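Long-range contact in MoaD/ThiS family protein (Mycobacterium tuberculosis, PDB 6JBZ), which belongs to the ubiquitin-like MoaD/ThiS family and probably serves as a sulfur carrier in the biosynthesis of the molybdenum cofactor: residues Val32-Ile44 with Val70-Ile83. Residues are numbered along the deposited sequence; the frame is centred on the assembly and turned at random.
Sequences VTLRSGATVAELI and VRDDAVALSAGDTI
In the ubiquitin-like fold of MoaD and ThiS proteins, the capped start of helix 40-50 meets the loop that leads into strand 82-86, and the join illustrates how a helix N-terminus can be docked through its backbone. A single beta bridge pairs Thr39 with Ala76. Leu77 N donates to Ala38 O at 2.9 Å, and Val40 N returns a bond to Val75 O. One residue on, Ala41 N reaches Asp73 O at 2.9 Å, with an N-H...O angle of 136°. The loop thus supplies acceptors to two amides of the first helical turn, while within 32-44 Thr39 OG1 accepts from Glu42 N in a capping box, which Thr39 N answers only weakly through Glu42 OE2. Arg35 forms a bidentate salt bridge with Glu42, NE to OE1 and NH2 to OE2, both on syn lone pairs.

Apolar side chains complete the join. In Val40, chi1 of 161° sets CG1 opposite the backbone N and CG2 opposite the carbonyl carbon; it is CG2 that meets Leu77 CD2, crosswise at 3.5 Å, and lies 4.0 Å from Val75 CG1. The other branch of Leu77, CD1, approaches Leu43 CD2 at 4.0 Å and Leu34 CD1 at 4.1 Å. Leu43 and Ile83 run antiparallel alongside each other, CD2 of the former 3.7 Å from CG1 of the latter. The contact therefore joins the start of helix 40-50 to the loop before strand 82-86 and, through Ile83, to the strand itself, which lies between strands 11-17 and 62-65, while Leu34 extends the packing to strand 29-34, outermost in this chain's sheet, from which it also touches Val13 of the adjacent strand 11-17.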
ATOM      1  N   VAL B  32      13.103  16.252  42.240  1.00 30.53           N
ATOM      2  CA  VAL B  32      13.136  17.710  42.351  1.00 30.22           C
ATOM      3  C   VAL B  32      12.360  18.171  43.589  1.00 28.19           C
ATOM      4  O   VAL B  32      11.240  17.724  43.818  1.00 33.32           O
ATOM      5  CB  VAL B  32      12.538  18.376  41.089  1.00 31.49           C
ATOM      6  CG1 VAL B  32      12.738  19.896  41.112  1.00 27.70           C
ATOM      7  CG2 VAL B  32      13.136  17.758  39.833  1.00 29.54           C
ATOM      8  N   THR B  33      12.953  19.050  44.391  1.00 28.63           N
ATOM      9  CA  THR B  33      12.263  19.602  45.559  1.00 29.83           C
ATOM     10  C   THR B  33      11.612  20.962  45.266  1.00 28.99           C
ATOM     11  O   THR B  33      12.252  21.880  44.770  1.00 29.07           O
ATOM     12  CB  THR B  33      13.211  19.759  46.749  1.00 31.30           C
ATOM     13  OG1 THR B  33      13.620  18.469  47.205  1.00 32.29           O
ATOM     14  CG2 THR B  33      12.509  20.487  47.896  1.00 33.65           C
ATOM     15  N   LEU B  34      10.332  21.082  45.570  1.00 28.66           N
ATOM     16  CA  LEU B  34       9.635  22.345  45.391  1.00 28.46           C
ATOM     17  C   LEU B  34       8.825  22.717  46.638  1.00 31.62           C
ATOM     18  O   LEU B  34       8.639  21.903  47.542  1.00 32.74           O
ATOM     19  CB  LEU B  34       8.715  22.275  44.180  1.00 28.64           C
ATOM     20  CG  LEU B  34       9.232  21.683  42.874  1.00 27.13           C
ATOM     21  CD1 LEU B  34       8.610  20.332  42.669  1.00 30.03           C
ATOM     22  CD2 LEU B  34       8.907  22.592  41.707  1.00 25.52           C
ATOM     23  N   ARG B  35       8.355  23.956  46.682  1.00 33.15           N
ATOM     24  CA  ARG B  35       7.419  24.401  47.699  1.00 28.60           C
ATOM     25  C   ARG B  35       6.180  23.538  47.637  1.00 35.35           C
ATOM     26  O   ARG B  35       5.880  22.982  46.582  1.00 41.96           O
ATOM     27  CB  ARG B  35       7.053  25.865  47.482  1.00 30.43           C
ATOM     28  CG  ARG B  35       6.052  26.075  46.360  1.00 32.83           C
ATOM     29  CD  ARG B  35       5.831  27.547  46.075  1.00 31.01           C
ATOM     30  NE  ARG B  35       4.830  27.752  45.031  1.00 37.44           N
ATOM     31  CZ  ARG B  35       3.511  27.739  45.229  1.00 38.63           C
ATOM     32  NH1 ARG B  35       3.009  27.525  46.438  1.00 36.44           N
ATOM     33  NH2 ARG B  35       2.687  27.943  44.214  1.00 32.17           N
ATOM     34  N   SER B  36       5.470  23.390  48.753  1.00 38.31           N
ATOM     35  CA  SER B  36       4.152  22.750  48.706  1.00 36.52           C
ATOM     36  C   SER B  36       3.235  23.544  47.794  1.00 33.93           C
ATOM     37  O   SER B  36       3.188  24.775  47.867  1.00 36.33           O
ATOM     38  CB  SER B  36       3.524  22.639  50.097  1.00 34.96           C
ATOM     39  OG  SER B  36       4.091  21.568  50.831  1.00 47.54           O
ATOM     40  N   GLY B  37       2.517  22.848  46.920  1.00 34.42           N
ATOM     41  CA  GLY B  37       1.568  23.518  46.046  1.00 34.51           C
ATOM     42  C   GLY B  37       2.210  24.079  44.787  1.00 40.32           C
ATOM     43  O   GLY B  37       1.539  24.732  43.978  1.00 39.34           O
ATOM     44  N   ALA B  38       3.507  23.820  44.619  1.00 34.16           N
ATOM     45  CA  ALA B  38       4.208  24.214  43.410  1.00 40.38           C
ATOM     46  C   ALA B  38       3.453  23.706  42.173  1.00 39.58           C
ATOM     47  O   ALA B  38       2.905  22.607  42.180  1.00 39.66           O
ATOM     48  CB  ALA B  38       5.636  23.689  43.435  1.00 32.05           C
ATOM     49  N   THR B  39       3.397  24.517  41.127  1.00 34.54           N
ATOM     50  CA  THR B  39       2.689  24.098  39.933  1.00 38.59           C
ATOM     51  C   THR B  39       3.609  23.365  38.953  1.00 44.24           C
ATOM     52  O   THR B  39       4.846  23.432  39.047  1.00 41.32           O
ATOM     53  CB  THR B  39       2.040  25.294  39.210  1.00 40.53           C
ATOM     54  OG1 THR B  39       3.049  26.231  38.816  1.00 35.76           O
ATOM     55  CG2 THR B  39       1.040  25.973  40.113  1.00 34.60           C
ATOM     56  N   VAL B  40       2.992  22.651  38.015  1.00 44.86           N
ATOM     57  CA  VAL B  40       3.731  22.044  36.919  1.00 42.05           C
ATOM     58  C   VAL B  40       4.503  23.139  36.178  1.00 39.55           C
ATOM     59  O   VAL B  40       5.627  22.927  35.719  1.00 41.04           O
ATOM     60  CB  VAL B  40       2.787  21.277  35.965  1.00 41.17           C
ATOM     61  CG1 VAL B  40       3.443  21.039  34.624  1.00 44.99           C
ATOM     62  CG2 VAL B  40       2.394  19.959  36.581  1.00 38.45           C
ATOM     63  N   ALA B  41       3.915  24.324  36.100  1.00 36.42           N
ATOM     64  CA  ALA B  41       4.584  25.456  35.475  1.00 38.42           C
ATOM     65  C   ALA B  41       5.856  25.881  36.231  1.00 41.52           C
ATOM     66  O   ALA B  41       6.887  26.174  35.617  1.00 39.07           O
ATOM     67  CB  ALA B  41       3.628  26.623  35.365  1.00 33.79           C
ATOM     68  N   GLU B  42       5.783  25.924  37.557  1.00 39.28           N
ATOM     69  CA  GLU B  42       6.936  26.320  38.349  1.00 37.09           C
ATOM     70  C   GLU B  42       8.050  25.295  38.231  1.00 36.68           C
ATOM     71  O   GLU B  42       9.225  25.663  38.267  1.00 39.74           O
ATOM     72  CB  GLU B  42       6.564  26.501  39.814  1.00 35.06           C
ATOM     73  CG  GLU B  42       5.683  27.690  40.117  1.00 39.51           C
ATOM     74  CD  GLU B  42       5.250  27.688  41.571  1.00 43.74           C
ATOM     75  OE1 GLU B  42       6.123  27.512  42.449  1.00 48.86           O
ATOM     76  OE2 GLU B  42       4.046  27.835  41.840  1.00 43.68           O
ATOM     77  N   LEU B  43       7.672  24.020  38.118  1.00 35.08           N
ATOM     78  CA  LEU B  43       8.621  22.916  37.945  1.00 31.12           C
ATOM     79  C   LEU B  43       9.366  23.018  36.610  1.00 36.96           C
ATOM     80  O   LEU B  43      10.608  22.995  36.568  1.00 39.08           O
ATOM     81  CB  LEU B  43       7.895  21.566  38.030  1.00 31.96           C
ATOM     82  CG  LEU B  43       8.690  20.285  37.739  1.00 34.25           C
ATOM     83  CD1 LEU B  43       9.785  20.050  38.804  1.00 31.95           C
ATOM     84  CD2 LEU B  43       7.775  19.068  37.626  1.00 27.10           C
ATOM     85  N   ILE B  44       8.608  23.128  35.522  1.00 34.25           N
ATOM     86  CA  ILE B  44       9.184  23.213  34.187  1.00 34.04           C
ATOM     87  C   ILE B  44      10.037  24.472  34.051  1.00 34.00           C
ATOM     88  O   ILE B  44      11.121  24.436  33.470  1.00 36.68           O
ATOM     89  CB  ILE B  44       8.086  23.195  33.094  1.00 36.66           C
ATOM     90  CG1 ILE B  44       7.397  21.841  33.057  1.00 32.80           C
ATOM     91  CG2 ILE B  44       8.665  23.514  31.712  1.00 33.12           C
ATOM     92  CD1 ILE B  44       6.056  21.888  32.343  1.00 37.77           C
ATOM     93  N   VAL B  70      -1.111  16.337  31.287  1.00 47.89           N
ATOM     94  CA  VAL B  70      -1.350  17.592  31.968  1.00 43.39           C
ATOM     95  C   VAL B  70      -1.964  18.542  30.963  1.00 48.32           C
ATOM     96  O   VAL B  70      -1.332  18.863  29.959  1.00 49.66           O
ATOM     97  CB  VAL B  70      -0.049  18.189  32.533  1.00 35.72           C
ATOM     98  CG1 VAL B  70      -0.307  19.545  33.169  1.00 39.63           C
ATOM     99  CG2 VAL B  70       0.585  17.227  33.530  1.00 40.22           C
ATOM    100  N   ARG B  71      -3.192  18.988  31.206  1.00 49.84           N
ATOM    101  CA  ARG B  71      -3.835  19.894  30.251  1.00 51.68           C
ATOM    102  C   ARG B  71      -3.682  21.353  30.663  1.00 47.76           C
ATOM    103  O   ARG B  71      -3.780  22.253  29.841  1.00 50.14           O
ATOM    104  CB  ARG B  71      -5.318  19.547  30.091  1.00 54.37           C
ATOM    105  CG  ARG B  71      -5.579  18.081  29.799  1.00 55.72           C
ATOM    106  CD  ARG B  71      -6.274  17.879  28.462  1.00 63.08           C
ATOM    107  NE  ARG B  71      -6.143  16.496  27.998  1.00 77.06           N
ATOM    108  CZ  ARG B  71      -5.427  16.111  26.938  1.00 67.24           C
ATOM    109  NH1 ARG B  71      -4.777  17.007  26.195  1.00 61.09           N
ATOM    110  NH2 ARG B  71      -5.373  14.824  26.614  1.00 59.75           N
ATOM    111  N   ASP B  72      -3.430  21.581  31.943  1.00 56.16           N
ATOM    112  CA  ASP B  72      -3.298  22.930  32.472  1.00 53.41           C
ATOM    113  C   ASP B  72      -2.077  22.959  33.370  1.00 51.17           C
ATOM    114  O   ASP B  72      -2.069  22.311  34.414  1.00 52.02           O
ATOM    115  CB  ASP B  72      -4.569  23.324  33.237  1.00 56.61           C
ATOM    116  CG  ASP B  72      -4.414  24.610  34.032  1.00 62.91           C
ATOM    117  OD1 ASP B  72      -3.795  25.575  33.520  1.00 61.86           O
ATOM    118  OD2 ASP B  72      -4.925  24.651  35.178  1.00 65.31           O
ATOM    119  N   ASP B  73      -1.039  23.691  32.969  1.00 48.94           N
ATOM    120  CA  ASP B  73       0.208  23.679  33.737  1.00 50.43           C
ATOM    121  C   ASP B  73       0.101  24.508  35.023  1.00 46.71           C
ATOM    122  O   ASP B  73       1.092  24.733  35.713  1.00 45.19           O
ATOM    123  CB  ASP B  73       1.394  24.166  32.883  1.00 44.34           C
ATOM    124  CG  ASP B  73       1.257  25.614  32.428  1.00 48.67           C
ATOM    125  OD1 ASP B  73       0.304  26.304  32.847  1.00 51.29           O
ATOM    126  OD2 ASP B  73       2.125  26.072  31.652  1.00 44.81           O
ATOM    127  N   ALA B  74      -1.104  24.960  35.340  1.00 51.26           N
ATOM    128  CA  ALA B  74      -1.319  25.730  36.560  1.00 51.36           C
ATOM    129  C   ALA B  74      -1.758  24.795  37.670  1.00 49.04           C
ATOM    130  O   ALA B  74      -1.937  25.218  38.809  1.00 46.76           O
ATOM    131  CB  ALA B  74      -2.350  26.826  36.338  1.00 42.89           C
ATOM    132  N   VAL B  75      -1.926  23.520  37.330  1.00 50.52           N
ATOM    133  CA  VAL B  75      -2.333  22.526  38.311  1.00 52.07           C
ATOM    134  C   VAL B  75      -1.190  22.320  39.304  1.00 46.79           C
ATOM    135  O   VAL B  75      -0.015  22.372  38.925  1.00 48.14           O
ATOM    136  CB  VAL B  75      -2.740  21.180  37.644  1.00 50.44           C
ATOM    137  CG1 VAL B  75      -1.576  20.572  36.872  1.00 38.85           C
ATOM    138  CG2 VAL B  75      -3.272  20.202  38.690  1.00 47.41           C
ATOM    139  N   ALA B  76      -1.545  22.110  40.568  1.00 42.73           N
ATOM    140  CA  ALA B  76      -0.577  21.948  41.646  1.00 42.70           C
ATOM    141  C   ALA B  76      -0.087  20.520  41.753  1.00 39.59           C
ATOM    142  O   ALA B  76      -0.819  19.591  41.455  1.00 46.78           O
ATOM    143  CB  ALA B  76      -1.182  22.379  42.970  1.00 31.88           C
ATOM    144  N   LEU B  77       1.151  20.354  42.203  1.00 40.18           N
ATOM    145  CA  LEU B  77       1.737  19.035  42.381  1.00 39.42           C
ATOM    146  C   LEU B  77       1.562  18.537  43.811  1.00 41.49           C
ATOM    147  O   LEU B  77       1.363  19.328  44.736  1.00 44.32           O
ATOM    148  CB  LEU B  77       3.224  19.059  42.025  1.00 37.88           C
ATOM    149  CG  LEU B  77       3.618  19.510  40.622  1.00 37.15           C
ATOM    150  CD1 LEU B  77       5.107  19.720  40.570  1.00 34.72           C
ATOM    151  CD2 LEU B  77       3.202  18.473  39.618  1.00 40.75           C
ATOM    152  N   SER B  78       1.656  17.225  43.989  1.00 40.13           N
ATOM    153  CA  SER B  78       1.661  16.624  45.317  1.00 38.81           C
ATOM    154  C   SER B  78       2.940  15.841  45.502  1.00 40.33           C
ATOM    155  O   SER B  78       3.537  15.390  44.528  1.00 44.19           O
ATOM    156  CB  SER B  78       0.466  15.697  45.512  1.00 36.12           C
ATOM    157  OG  SER B  78      -0.655  16.177  44.802  1.00 46.24           O
ATOM    158  N   ALA B  79       3.353  15.669  46.748  1.00 37.72           N
ATOM    159  CA  ALA B  79       4.499  14.842  47.052  1.00 35.91           C
ATOM    160  C   ALA B  79       4.331  13.456  46.431  1.00 41.87           C
ATOM    161  O   ALA B  79       3.239  12.884  46.454  1.00 41.03           O
ATOM    162  CB  ALA B  79       4.689  14.739  48.547  1.00 29.80           C
ATOM    163  N   GLY B  80       5.416  12.944  45.850  1.00 38.41           N
ATOM    164  CA  GLY B  80       5.429  11.620  45.270  1.00 33.06           C
ATOM    165  C   GLY B  80       5.000  11.593  43.816  1.00 39.03           C
ATOM    166  O   GLY B  80       5.152  10.571  43.147  1.00 44.09           O
ATOM    167  N   ASP B  81       4.454  12.702  43.323  1.00 35.90           N
ATOM    168  CA  ASP B  81       4.068  12.794  41.911  1.00 39.65           C
ATOM    169  C   ASP B  81       5.208  12.415  40.966  1.00 40.64           C
ATOM    170  O   ASP B  81       6.392  12.598  41.284  1.00 36.38           O
ATOM    171  CB  ASP B  81       3.599  14.202  41.569  1.00 36.89           C
ATOM    172  CG  ASP B  81       2.139  14.420  41.864  1.00 41.44           C
ATOM    173  OD1 ASP B  81       1.506  13.517  42.444  1.00 46.22           O
ATOM    174  OD2 ASP B  81       1.624  15.499  41.513  1.00 42.12           O
ATOM    175  N   THR B  82       4.842  11.878  39.808  1.00 38.29           N
ATOM    176  CA  THR B  82       5.813  11.631  38.755  1.00 35.11           C
ATOM    177  C   THR B  82       5.418  12.401  37.518  1.00 37.40           C
ATOM    178  O   THR B  82       4.281  12.309  37.048  1.00 39.16           O
ATOM    179  CB  THR B  82       5.934  10.157  38.410  1.00 35.94           C
ATOM    180  OG1 THR B  82       6.279   9.431  39.592  1.00 37.98           O
ATOM    181  CG2 THR B  82       7.013   9.954  37.347  1.00 31.89           C
ATOM    182  N   ILE B  83       6.364  13.173  37.000  1.00 34.04           N
ATOM    183  CA  ILE B  83       6.115  13.984  35.825  1.00 31.63           C
ATOM    184  C   ILE B  83       6.923  13.454  34.645  1.00 35.21           C
ATOM    185  O   ILE B  83       8.151  13.543  34.633  1.00 36.20           O
ATOM    186  CB  ILE B  83       6.464  15.453  36.089  1.00 30.68           C
ATOM    187  CG1 ILE B  83       5.758  15.926  37.349  1.00 35.75           C
ATOM    188  CG2 ILE B  83       6.056  16.320  34.926  1.00 29.45           C
ATOM    189  CD1 ILE B  83       4.249  15.911  37.210  1.00 36.87           C
TER